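PDB 3ONQ: regulator of polyketide synthase expression from Bifidobacterium adolescentis, which is of unknown function but probably acts as a transcriptional regulator that binds DNA through a PucR-type C-terminal helix-turn-helix domain. Local coordinates for residues 83-88 with 98-103; 54-59 with 134-139; 199-204 with 217-222; 184-189 with 252-257; 60-65 with 92-97. One frame throughout, in Å; residues are numbered along the deposited sequence.

Interactions 1, 2 and 5 share one mixed sheet. Strand 94-100 pairs with strand 86-91 in interaction 1 and with strand 55-61 in interaction 5. Interaction 2 lays helix 132-149 on strand 55-61. Interactions 1 and 2 touch, their centres about 10 Å apart; the centre of interaction 5 is about 17 Å from each. Interactions 3 and 4 come later in the chain, among the C-terminal helices. They touch, with centres about 17 Å apart, and interaction 3 falls between the two halves of interaction 4. The sheet contacts and the C-terminal contacts form two groups that do not touch. Nearest atoms of interactions 2 and 4 are about 8 Å apart, consistent with a regulator built of two parts.

Interaction 1 (83-88 with 98-103); sequences GEHVVI and LACQMG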
# COMPACT_ATOMS: atom_id res chain seq x y z
N GLY B 83 21.74 22.46 6.34
CA GLY B 83 21.21 21.11 6.39
C GLY B 83 22.23 20.15 6.96
O GLY B 83 23.41 20.48 7.06
N GLU B 84 21.80 18.96 7.33
CA GLU B 84 22.74 17.98 7.87
C GLU B 84 22.52 16.56 7.35
O GLU B 84 23.20 15.63 7.78
CB GLU B 84 22.72 17.99 9.39
CG GLU B 84 21.36 18.26 10.00
CD GLU B 84 21.48 18.55 11.48
OE1 GLU B 84 22.53 18.22 12.05
OE2 GLU B 84 20.52 19.10 12.06
N HIS B 85 21.58 16.39 6.43
CA HIS B 85 21.34 15.07 5.86
C HIS B 85 21.27 15.15 4.35
O HIS B 85 20.48 15.92 3.80
CB HIS B 85 20.04 14.48 6.40
CG HIS B 85 19.95 14.51 7.89
ND1 HIS B 85 20.87 13.87 8.70
CD2 HIS B 85 19.07 15.11 8.72
CE1 HIS B 85 20.55 14.07 9.96
NE2 HIS B 85 19.46 14.81 10.01
N VAL B 86 22.12 14.37 3.69
CA VAL B 86 21.98 14.12 2.27
C VAL B 86 22.49 12.71 1.95
O VAL B 86 23.64 12.37 2.23
CB VAL B 86 22.66 15.23 1.41
CG1 VAL B 86 24.13 15.32 1.74
CG2 VAL B 86 22.44 14.98 -0.08
N VAL B 87 21.60 11.88 1.41
CA VAL B 87 21.95 10.53 0.98
C VAL B 87 22.40 10.56 -0.46
O VAL B 87 21.64 11.00 -1.34
CB VAL B 87 20.76 9.57 1.12
CG1 VAL B 87 21.06 8.23 0.44
CG2 VAL B 87 20.41 9.38 2.60
N ILE B 88 23.62 10.11 -0.70
CA ILE B 88 24.22 10.17 -2.03
C ILE B 88 24.55 8.78 -2.51
O ILE B 88 25.04 7.95 -1.75
CB ILE B 88 25.50 11.03 -2.01
CG1 ILE B 88 25.17 12.44 -1.51
CG2 ILE B 88 26.16 11.06 -3.40
CD1 ILE B 88 26.33 13.41 -1.59
N LEU B 98 19.84 12.73 -2.46
CA LEU B 98 18.58 12.98 -1.80
C LEU B 98 18.85 13.88 -0.60
O LEU B 98 19.49 13.46 0.36
CB LEU B 98 17.98 11.67 -1.31
CG LEU B 98 16.68 11.78 -0.52
CD1 LEU B 98 15.51 12.03 -1.47
CD2 LEU B 98 16.46 10.53 0.30
N ALA B 99 18.37 15.12 -0.66
CA ALA B 99 18.61 16.07 0.43
C ALA B 99 17.41 16.18 1.36
O ALA B 99 16.25 16.18 0.92
CB ALA B 99 18.97 17.45 -0.13
N CYS B 100 17.68 16.28 2.65
CA CYS B 100 16.61 16.54 3.59
C CYS B 100 16.28 18.03 3.53
O CYS B 100 17.18 18.88 3.61
CB CYS B 100 17.02 16.14 5.02
SG CYS B 100 15.73 16.51 6.22
N GLN B 101 15.01 18.36 3.36
CA GLN B 101 14.66 19.76 3.26
C GLN B 101 14.47 20.35 4.64
O GLN B 101 13.48 20.08 5.31
CB GLN B 101 13.42 19.98 2.40
CG GLN B 101 12.96 21.44 2.43
CD GLN B 101 11.76 21.70 1.57
OE1 GLN B 101 11.87 21.85 0.35
NE2 GLN B 101 10.58 21.75 2.19
N MSE B 102 15.45 21.14 5.06
CA MSE B 102 15.45 21.77 6.37
C MSE B 102 16.37 22.98 6.28
O MSE B 102 17.22 23.05 5.38
CB MSE B 102 15.98 20.80 7.42
CG MSE B 102 17.37 20.29 7.08
SE MSE B 102 18.13 19.03 8.38
CE MSE B 102 18.49 20.27 9.84
N GLY B 103 16.23 23.92 7.22
CA GLY B 103 17.03 25.13 7.22
C GLY B 103 16.83 25.84 5.89
O GLY B 103 15.69 26.03 5.46
O HOH W 1 19.83 18.55 4.60
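H85 and C100 face each other near the open end of the beta hairpin formed by strands 86-91 and 94-100. The amide N of C100 gives a nearly straight hydrogen bond to H85 O at 3.0 Å. A water bridges the same H85 O to C100 O, donating to both. Further along, V87 and L98 form an antiparallel hydrogen-bonded pair. L98 N reaches V87 O at 2.7 Å, while the return bond from V87 N to L98 O is more bent, at 144°.

The side chain of M102, a selenomethionine, leaves the backbone with CB directed toward segment 83-88. CG then lies between the backbone N and the carbonyl carbon (chi1 57°) and meets G83 CA at 4.0 Å. SE packs against E84 CG at 3.7 Å and sits oblique to the H85 ring, nearest to CD2. The chain then bends, and CE ends beside E84 OE2, though the E84 side chain is poorly ordered. E84 CG also lies over the rim of one face of the H85 ring, and C100 CB lies at the edge of that ring.

Outside the hairpin, W50 packs against V87, L98 and C100, and its ring meets that of H85. On the other face, V86 lies beside A99 as a non-hydrogen-bonded pair. There V86 CG2 comes to 3.3 Å from L98 O.

Interaction 2 (54-59 with 134-139); sequences FNCFAI and AGASHA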
# COMPACT_ATOMS: atom_id res chain seq x y z
N PHE B 54 9.80 13.70 7.43
CA PHE B 54 10.67 14.72 6.87
C PHE B 54 10.25 15.12 5.46
O PHE B 54 9.49 14.41 4.79
CB PHE B 54 12.12 14.21 6.85
CG PHE B 54 12.29 12.88 6.16
CD1 PHE B 54 12.38 12.81 4.79
CD2 PHE B 54 12.36 11.70 6.90
CE1 PHE B 54 12.54 11.59 4.14
CE2 PHE B 54 12.52 10.46 6.26
CZ PHE B 54 12.61 10.42 4.87
N ASN B 55 10.72 16.28 5.02
CA ASN B 55 10.60 16.66 3.62
C ASN B 55 11.94 16.48 2.92
O ASN B 55 12.99 16.66 3.53
CB ASN B 55 10.13 18.11 3.48
CG ASN B 55 8.72 18.30 4.00
OD1 ASN B 55 8.44 19.22 4.77
ND2 ASN B 55 7.82 17.41 3.58
N CYS B 56 11.91 16.11 1.65
CA CYS B 56 13.14 15.83 0.94
C CYS B 56 12.93 16.09 -0.54
O CYS B 56 11.78 16.22 -0.99
CB CYS B 56 13.55 14.36 1.16
SG CYS B 56 12.37 13.14 0.47
N PHE B 57 14.03 16.14 -1.29
CA PHE B 57 13.99 16.24 -2.74
C PHE B 57 15.29 15.67 -3.25
O PHE B 57 16.23 15.48 -2.48
CB PHE B 57 13.82 17.70 -3.21
CG PHE B 57 14.91 18.62 -2.74
CD1 PHE B 57 16.09 18.75 -3.46
CD2 PHE B 57 14.76 19.35 -1.57
CE1 PHE B 57 17.10 19.60 -3.02
CE2 PHE B 57 15.77 20.21 -1.13
CZ PHE B 57 16.95 20.32 -1.85
N ALA B 58 15.35 15.41 -4.55
CA ALA B 58 16.52 14.77 -5.12
C ALA B 58 17.07 15.56 -6.30
O ALA B 58 16.33 16.24 -7.02
CB ALA B 58 16.19 13.33 -5.54
N ILE B 59 18.38 15.48 -6.48
CA ILE B 59 19.05 16.07 -7.63
C ILE B 59 19.93 14.98 -8.20
O ILE B 59 20.55 14.22 -7.44
CB ILE B 59 19.96 17.25 -7.21
CG1 ILE B 59 19.14 18.34 -6.53
CG2 ILE B 59 20.67 17.82 -8.43
CD1 ILE B 59 19.99 19.51 -6.00
N ALA B 134 8.62 7.05 1.88
CA ALA B 134 7.97 6.80 0.59
C ALA B 134 8.25 7.92 -0.41
O ALA B 134 8.45 7.67 -1.59
CB ALA B 134 6.46 6.61 0.78
N GLY B 135 8.26 9.17 0.07
CA GLY B 135 8.58 10.30 -0.79
C GLY B 135 10.03 10.26 -1.24
O GLY B 135 10.33 10.52 -2.40
N ALA B 136 10.92 9.94 -0.32
CA ALA B 136 12.33 9.75 -0.64
C ALA B 136 12.49 8.74 -1.77
O ALA B 136 13.22 8.99 -2.74
CB ALA B 136 13.09 9.29 0.61
N SER B 137 11.81 7.61 -1.67
CA SER B 137 11.90 6.58 -2.72
C SER B 137 11.34 7.14 -4.04
O SER B 137 11.92 6.94 -5.10
CB SER B 137 11.12 5.33 -2.32
OG SER B 137 11.19 4.34 -3.34
N HIS B 138 10.22 7.83 -3.95
CA HIS B 138 9.62 8.50 -5.10
C HIS B 138 10.59 9.51 -5.75
O HIS B 138 10.77 9.51 -6.97
CB HIS B 138 8.33 9.22 -4.67
CG HIS B 138 7.52 9.73 -5.82
ND1 HIS B 138 6.23 10.21 -5.67
CD2 HIS B 138 7.80 9.84 -7.14
CE1 HIS B 138 5.76 10.59 -6.85
NE2 HIS B 138 6.70 10.37 -7.76
N ALA B 139 11.19 10.37 -4.94
CA ALA B 139 12.12 11.38 -5.44
C ALA B 139 13.31 10.75 -6.16
O ALA B 139 13.69 11.17 -7.25
CB ALA B 139 12.61 12.29 -4.29
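C56 and A136 meet where helix 132-149 packs on strand 55-61, a helix-on-sheet layer of the alpha-beta-alpha sandwich. The two segments run nearly parallel, 14° apart, and the axes of these short segments come within 7.6 Å. No hydrogen bond crosses between them.

C56 SG lies between its backbone N and carbonyl carbon (chi1 64°). It rests against the helix backbone, 3.6 Å from A136 CA and equally close to A136 N. It also touches A136 CB and the carbonyl carbon of G135. The same sulfur lies in the plane of the F54 ring, at its edge.

The aromatic contact is lighter. A136 CB approaches the edge of the F54 ring near its plane, with CE1 the nearest ring atom at 4.2 Å. W50 meets F54 edge-to-face.

The methyl contacts lie about one helical turn further on. A58 CB and A139 CB are 3.9 Å apart. Small residues at these positions, with G135 beside C56, let the helix settle close to the strand.

L98 of the adjacent strand packs against C56, A136 and A139, so the helix spans two strands. F57 points to the other side of the sheet, where helix 107-114 covers it. On the helix side, A58 CB also touches A139 O, at 3.7 Å.

Interaction 3 (199-204 with 217-222); sequences YLTVST and KELNVH. With SO4 (sulfate ion), chain R.
The carbonyl O of L200 is gripped twice by T204. The hydroxyl OG1 of T204 donates to it at 2.7 Å and the amide N of T204 at 2.8 Å. The two donors come from opposite faces of the carbonyl plane. OG1 lies anti to its own carbonyl carbon (chi1 -58°), beside the backbone N.

L219 is the main partner across the contact. Its CD2 meets T204 OG1, tip to tip, and L200 CD2, both at 3.8 Å. The L200 and L219 side chains slide past each other in opposite directions. CD1 of L219 turns to T201 OG1, which is hydrogen-bonded to P197 O and R229. T204 CG2 also packs on E218 CB at 3.9 Å. A glycine in place of T204 would probably leave L219 CD2 and E218 CB facing a gap and L200 O with one bond fewer.

Y199 OH donates to a sulfate, probably from the crystallisation liquor, which R190 and R258 also hold. Both segments belong to the PucR-type helix-turn-helix domain. Helix 198-207 packs against helix 212-219 through this contact, while V202 turns to helix 223-237 and S203 to helix 244-261.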
# COMPACT_ATOMS: atom_id res chain seq x y z
N TYR B 199 -12.41 17.45 -23.27
CA TYR B 199 -11.77 16.17 -23.59
C TYR B 199 -12.01 15.75 -25.04
O TYR B 199 -11.09 15.36 -25.75
CB TYR B 199 -12.26 15.07 -22.65
CG TYR B 199 -11.66 13.71 -22.94
CD1 TYR B 199 -10.44 13.33 -22.38
CD2 TYR B 199 -12.30 12.81 -23.78
CE1 TYR B 199 -9.88 12.09 -22.64
CE2 TYR B 199 -11.74 11.56 -24.06
CZ TYR B 199 -10.54 11.21 -23.48
OH TYR B 199 -9.98 9.98 -23.73
N LEU B 200 -13.26 15.80 -25.46
CA LEU B 200 -13.59 15.43 -26.82
C LEU B 200 -12.82 16.30 -27.80
O LEU B 200 -12.33 15.82 -28.82
CB LEU B 200 -15.09 15.56 -27.07
CG LEU B 200 -15.56 15.33 -28.50
CD1 LEU B 200 -15.28 13.89 -28.93
CD2 LEU B 200 -17.04 15.65 -28.60
N THR B 201 -12.69 17.59 -27.48
CA THR B 201 -12.05 18.54 -28.40
C THR B 201 -10.56 18.31 -28.52
O THR B 201 -10.01 18.33 -29.62
CB THR B 201 -12.30 20.01 -27.99
OG1 THR B 201 -13.71 20.24 -27.88
CG2 THR B 201 -11.73 20.96 -29.05
N VAL B 202 -9.89 18.09 -27.39
CA VAL B 202 -8.46 17.77 -27.41
C VAL B 202 -8.25 16.45 -28.16
O VAL B 202 -7.37 16.33 -29.01
CB VAL B 202 -7.92 17.62 -25.97
CG1 VAL B 202 -6.51 17.06 -25.98
CG2 VAL B 202 -7.96 18.97 -25.25
N SER B 203 -9.05 15.45 -27.83
CA SER B 203 -8.91 14.14 -28.45
C SER B 203 -9.07 14.27 -29.97
O SER B 203 -8.29 13.73 -30.75
CB SER B 203 -9.98 13.20 -27.91
OG SER B 203 -9.90 11.95 -28.56
N THR B 204 -10.10 15.00 -30.37
CA THR B 204 -10.40 15.14 -31.79
C THR B 204 -9.30 15.93 -32.47
O THR B 204 -8.89 15.61 -33.57
CB THR B 204 -11.75 15.86 -32.01
OG1 THR B 204 -12.80 15.13 -31.35
CG2 THR B 204 -12.06 15.95 -33.48
N LYS B 217 -14.47 21.40 -38.13
CA LYS B 217 -15.31 20.71 -39.10
C LYS B 217 -15.91 19.43 -38.52
O LYS B 217 -17.11 19.18 -38.65
CB LYS B 217 -14.49 20.41 -40.36
CG LYS B 217 -15.16 19.49 -41.35
CD LYS B 217 -14.25 19.27 -42.57
CE LYS B 217 -14.86 18.34 -43.61
NZ LYS B 217 -15.07 16.94 -43.12
N GLU B 218 -15.07 18.62 -37.89
CA GLU B 218 -15.50 17.38 -37.24
C GLU B 218 -16.55 17.61 -36.14
O GLU B 218 -17.49 16.84 -36.01
CB GLU B 218 -14.30 16.65 -36.63
CG GLU B 218 -13.99 15.32 -37.26
CD GLU B 218 -15.19 14.38 -37.24
OE1 GLU B 218 -15.45 13.75 -36.20
OE2 GLU B 218 -15.87 14.29 -38.28
N LEU B 219 -16.37 18.66 -35.35
CA LEU B 219 -17.22 18.86 -34.18
C LEU B 219 -18.38 19.82 -34.39
O LEU B 219 -19.17 20.06 -33.47
CB LEU B 219 -16.36 19.35 -33.00
CG LEU B 219 -15.31 18.38 -32.47
CD1 LEU B 219 -14.47 19.07 -31.41
CD2 LEU B 219 -15.96 17.11 -31.93
N ASN B 220 -18.49 20.38 -35.59
CA ASN B 220 -19.51 21.38 -35.86
C ASN B 220 -19.47 22.56 -34.90
O ASN B 220 -20.51 22.99 -34.40
CB ASN B 220 -20.90 20.75 -35.83
CG ASN B 220 -21.09 19.73 -36.94
OD1 ASN B 220 -20.43 19.80 -37.97
ND2 ASN B 220 -22.01 18.80 -36.73
N VAL B 221 -18.27 23.09 -34.65
CA VAL B 221 -18.14 24.33 -33.89
C VAL B 221 -17.21 25.28 -34.63
O VAL B 221 -16.51 24.87 -35.55
CB VAL B 221 -17.56 24.09 -32.47
CG1 VAL B 221 -18.46 23.20 -31.65
CG2 VAL B 221 -16.15 23.51 -32.55
N HIS B 222 -17.21 26.55 -34.22
CA HIS B 222 -16.33 27.55 -34.80
C HIS B 222 -14.88 27.23 -34.42
O HIS B 222 -14.64 26.75 -33.31
CB HIS B 222 -16.69 28.93 -34.27
CG HIS B 222 -16.11 30.06 -35.05
ND1 HIS B 222 -14.79 30.45 -34.93
CD2 HIS B 222 -16.66 30.88 -35.98
CE1 HIS B 222 -14.56 31.46 -35.75
NE2 HIS B 222 -15.67 31.74 -36.39
S SO4 R . -13.06 8.01 -25.10
O1 SO4 R . -12.76 8.77 -26.31
O2 SO4 R . -14.24 8.56 -24.42
O3 SO4 R . -13.29 6.61 -25.44
O4 SO4 R . -11.91 8.10 -24.20

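Interaction 4 (184-189 with 252-257); sequences NVYQVL and TALAIG. With SO4 (sulfate ion), chain O.
Y186 lays one face of its ring on G257, where the short segments of helices 175-190 and 244-261 cross at -76°. This is the tight part of the contact. G257 CA sits over the ring centre, 3.2 Å from the centroid and 1° off the ring normal. It is a CH-pi contact. Y186 CG lies anti to the backbone N (chi1 168°), which starts the side chain toward helix 244-261. G257 has no side chain, and a CB here would clash with Y186 CD1. Y186 CB rests against A253 O at 3.6 Å. V185 CG1 packs on A253 CB, also at 3.6 Å.

The packing is looser towards L254. Its CD2 is 4.2 Å from Y186 CD1 and 4.1 Å from L189 CD1. The side chains of L189 and L254 cross at about a right angle. Both leucines also touch helix 198-207: L189 meets Y199 and V202, L254 meets Y199 and S203.

N184 lies on the solvent side and takes no part in the helix crossing. Its ND2 donates to a sulfate O3 at 3.1 Å, an ion probably from the crystallisation liquor. Elsewhere on helix 244-261, T252 and I256 meet a second subunit.

Y186 OH is hydrogen-bonded to D261 OD2, on the same helix whose G257 CA packs on its ring. An alanine in place of Y186 removes ring and hydroxyl, and would probably open a gap over G257 CA and leave D261 OD2 without this partner. No hydrogen bond joins the two segments. The crossing therefore depends on the fit of a flat ring to a bare glycine, and the D261 bond probably helps fix the ring's position.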
# COMPACT_ATOMS: atom_id res chain seq x y z
N ASN B 184 -3.19 13.20 -13.51
CA ASN B 184 -2.97 14.63 -13.63
C ASN B 184 -3.21 15.18 -15.02
O ASN B 184 -3.27 16.39 -15.20
CB ASN B 184 -1.55 15.01 -13.21
CG ASN B 184 -1.26 14.68 -11.75
OD1 ASN B 184 -2.18 14.47 -10.96
ND2 ASN B 184 0.01 14.61 -11.40
N VAL B 185 -3.32 14.31 -16.02
CA VAL B 185 -3.57 14.80 -17.37
C VAL B 185 -4.90 14.26 -17.89
O VAL B 185 -5.85 15.03 -18.06
CB VAL B 185 -2.39 14.46 -18.32
CG1 VAL B 185 -2.61 15.10 -19.68
CG2 VAL B 185 -1.08 14.95 -17.71
N TYR B 186 -4.98 12.95 -18.10
CA TYR B 186 -6.18 12.32 -18.65
C TYR B 186 -7.43 12.59 -17.81
O TYR B 186 -8.44 13.06 -18.34
CB TYR B 186 -5.97 10.82 -18.81
CG TYR B 186 -7.22 10.02 -19.09
CD1 TYR B 186 -7.71 9.88 -20.39
CD2 TYR B 186 -7.90 9.37 -18.06
CE1 TYR B 186 -8.86 9.11 -20.65
CE2 TYR B 186 -9.03 8.62 -18.31
CZ TYR B 186 -9.52 8.49 -19.60
OH TYR B 186 -10.65 7.73 -19.80
N GLN B 187 -7.37 12.29 -16.52
CA GLN B 187 -8.54 12.48 -15.66
C GLN B 187 -8.89 13.96 -15.47
O GLN B 187 -10.05 14.30 -15.33
CB GLN B 187 -8.36 11.77 -14.31
CG GLN B 187 -8.66 10.28 -14.39
CD GLN B 187 -8.81 9.63 -13.02
OE1 GLN B 187 -8.19 10.07 -12.04
NE2 GLN B 187 -9.64 8.61 -12.93
N VAL B 188 -7.89 14.83 -15.48
CA VAL B 188 -8.16 16.26 -15.35
C VAL B 188 -8.87 16.76 -16.61
O VAL B 188 -9.82 17.53 -16.52
CB VAL B 188 -6.86 17.05 -15.11
CG1 VAL B 188 -7.12 18.54 -15.26
CG2 VAL B 188 -6.32 16.75 -13.71
N LEU B 189 -8.44 16.29 -17.77
CA LEU B 189 -9.08 16.64 -19.04
C LEU B 189 -10.55 16.24 -19.02
O LEU B 189 -11.41 17.00 -19.48
CB LEU B 189 -8.39 15.93 -20.22
CG LEU B 189 -7.35 16.65 -21.05
CD1 LEU B 189 -7.05 15.84 -22.30
CD2 LEU B 189 -7.84 18.03 -21.44
N THR B 252 -0.16 10.59 -25.32
CA THR B 252 0.27 9.49 -24.46
C THR B 252 -0.70 9.33 -23.29
O THR B 252 -1.14 8.22 -22.99
CB THR B 252 1.70 9.68 -23.94
OG1 THR B 252 2.60 9.81 -25.04
CG2 THR B 252 2.13 8.48 -23.09
N ALA B 253 -1.04 10.44 -22.66
CA ALA B 253 -2.01 10.41 -21.57
C ALA B 253 -3.36 9.80 -21.99
O ALA B 253 -3.97 9.04 -21.23
CB ALA B 253 -2.20 11.81 -20.98
N LEU B 254 -3.82 10.12 -23.19
CA LEU B 254 -5.11 9.60 -23.64
C LEU B 254 -5.04 8.09 -23.81
O LEU B 254 -6.00 7.38 -23.48
CB LEU B 254 -5.58 10.27 -24.94
CG LEU B 254 -5.92 11.77 -24.92
CD1 LEU B 254 -6.40 12.24 -26.30
CD2 LEU B 254 -6.97 12.09 -23.89
N ALA B 255 -3.91 7.59 -24.32
CA ALA B 255 -3.73 6.15 -24.48
C ALA B 255 -3.78 5.48 -23.11
O ALA B 255 -4.51 4.50 -22.93
CB ALA B 255 -2.40 5.83 -25.20
N ILE B 256 -3.00 6.00 -22.17
CA ILE B 256 -2.99 5.48 -20.79
C ILE B 256 -4.41 5.43 -20.24
O ILE B 256 -4.87 4.39 -19.78
CB ILE B 256 -2.11 6.36 -19.86
CG1 ILE B 256 -0.65 6.29 -20.28
CG2 ILE B 256 -2.22 5.88 -18.42
CD1 ILE B 256 -0.10 4.91 -20.21
N GLY B 257 -5.10 6.57 -20.28
CA GLY B 257 -6.47 6.66 -19.80
C GLY B 257 -7.43 5.66 -20.43
O GLY B 257 -8.18 4.99 -19.73
S SO4 O . 1.46 14.27 -7.65
O1 SO4 O . 2.04 15.46 -8.28
O2 SO4 O . 0.54 14.67 -6.59
O3 SO4 O . 0.73 13.48 -8.64
O4 SO4 O . 2.54 13.47 -7.07

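Interaction 5 (60-65 with 92-97); sequences GGVPSA and GTFLLA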
# COMPACT_ATOMS: atom_id res chain seq x y z
N GLY B 60 19.98 14.89 -9.52
CA GLY B 60 20.79 13.86 -10.15
C GLY B 60 21.33 14.32 -11.49
O GLY B 60 20.72 15.14 -12.17
N GLY B 61 22.49 13.79 -11.85
CA GLY B 61 23.12 14.07 -13.13
C GLY B 61 24.46 13.38 -13.17
O GLY B 61 24.71 12.47 -12.38
N VAL B 62 25.33 13.80 -14.08
CA VAL B 62 26.64 13.18 -14.21
C VAL B 62 27.70 14.10 -13.61
O VAL B 62 27.72 15.28 -13.92
CB VAL B 62 26.98 12.93 -15.69
CG1 VAL B 62 28.39 12.34 -15.83
CG2 VAL B 62 25.92 12.03 -16.33
N PRO B 63 28.58 13.56 -12.76
CA PRO B 63 29.55 14.43 -12.09
C PRO B 63 30.43 15.20 -13.07
O PRO B 63 30.75 14.70 -14.14
CB PRO B 63 30.39 13.48 -11.22
CG PRO B 63 29.96 12.09 -11.58
CD PRO B 63 28.62 12.17 -12.25
N SER B 64 30.79 16.43 -12.70
CA SER B 64 31.55 17.32 -13.56
C SER B 64 32.96 16.80 -13.81
O SER B 64 33.47 16.85 -14.93
CB SER B 64 31.61 18.71 -12.93
OG SER B 64 31.84 19.69 -13.92
N ALA B 65 33.60 16.31 -12.75
CA ALA B 65 34.96 15.80 -12.84
C ALA B 65 35.04 14.38 -12.29
O ALA B 65 35.60 13.49 -12.93
CB ALA B 65 35.93 16.71 -12.10
N GLY B 92 24.70 3.72 -12.53
CA GLY B 92 25.33 3.81 -13.83
C GLY B 92 26.34 4.94 -13.79
O GLY B 92 27.15 5.03 -12.87
N THR B 93 26.28 5.83 -14.78
CA THR B 93 27.14 7.00 -14.81
C THR B 93 26.59 8.15 -13.94
O THR B 93 27.27 9.17 -13.77
CB THR B 93 27.23 7.54 -16.23
OG1 THR B 93 25.91 7.82 -16.70
CG2 THR B 93 27.88 6.52 -17.15
N PHE B 94 25.38 8.01 -13.42
CA PHE B 94 24.72 9.10 -12.69
C PHE B 94 25.06 9.11 -11.20
O PHE B 94 25.21 8.06 -10.58
CB PHE B 94 23.20 9.01 -12.83
CG PHE B 94 22.73 8.95 -14.24
CD1 PHE B 94 23.08 9.93 -15.15
CD2 PHE B 94 21.91 7.91 -14.66
CE1 PHE B 94 22.64 9.87 -16.45
CE2 PHE B 94 21.47 7.85 -15.97
CZ PHE B 94 21.84 8.83 -16.86
N LEU B 95 25.17 10.31 -10.63
CA LEU B 95 25.19 10.48 -9.18
C LEU B 95 23.84 11.07 -8.77
O LEU B 95 23.40 12.06 -9.35
CB LEU B 95 26.33 11.42 -8.76
CG LEU B 95 26.50 11.68 -7.26
CD1 LEU B 95 27.96 11.89 -6.93
CD2 LEU B 95 25.67 12.88 -6.79
N LEU B 96 23.18 10.45 -7.80
CA LEU B 96 21.91 10.95 -7.29
C LEU B 96 22.08 11.35 -5.84
O LEU B 96 22.74 10.64 -5.08
CB LEU B 96 20.79 9.90 -7.40
CG LEU B 96 20.07 9.72 -8.74
CD1 LEU B 96 21.05 9.51 -9.86
CD2 LEU B 96 19.08 8.55 -8.66
N ALA B 97 21.50 12.48 -5.46
CA ALA B 97 21.58 12.98 -4.11
C ALA B 97 20.18 13.30 -3.61
O ALA B 97 19.44 14.05 -4.25
CB ALA B 97 22.45 14.23 -4.05
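V62 and F94 are brought together by their first torsions. In V62, CG2 lies anti to the carbonyl carbon and beside the backbone N. In F94, CG takes the same place (chi1 -54°). V62 CG2 then lies 3.7 Å from F94 CD1, oblique to the ring. T93 OG1 stands over the rim of one face of that ring. The other methyl of V62, CG1, turns to T93 O.

P63 follows on the same segment. Its CD touches T93 O at 3.6 Å and L95 CB at 4.2 Å. Beyond L95, helix 67-80 packs on both P63 and L95.

The backbones belong to neighbouring antiparallel strands, 55-61 and 94-100, of the mixed sheet. G61 and L95 form a hydrogen-bonded pair. L95 N donates to G61 O at 2.8 Å, nearly along the C=O axis. G61 N returns a longer bond to L95 O, at 3.2 Å. G61 O also lies near the plane of the F94 ring, at its edge.

G60 and L96 form the next pair, a non-hydrogen-bonded one, with their CA atoms 4.2 Å apart. A CB on G60 would be tight against L96 CG. L96 itself packs on L140, T143 and L147 of helix 132-149. G60 CA makes a CA-H...O contact with L95 O at 3.3 Å.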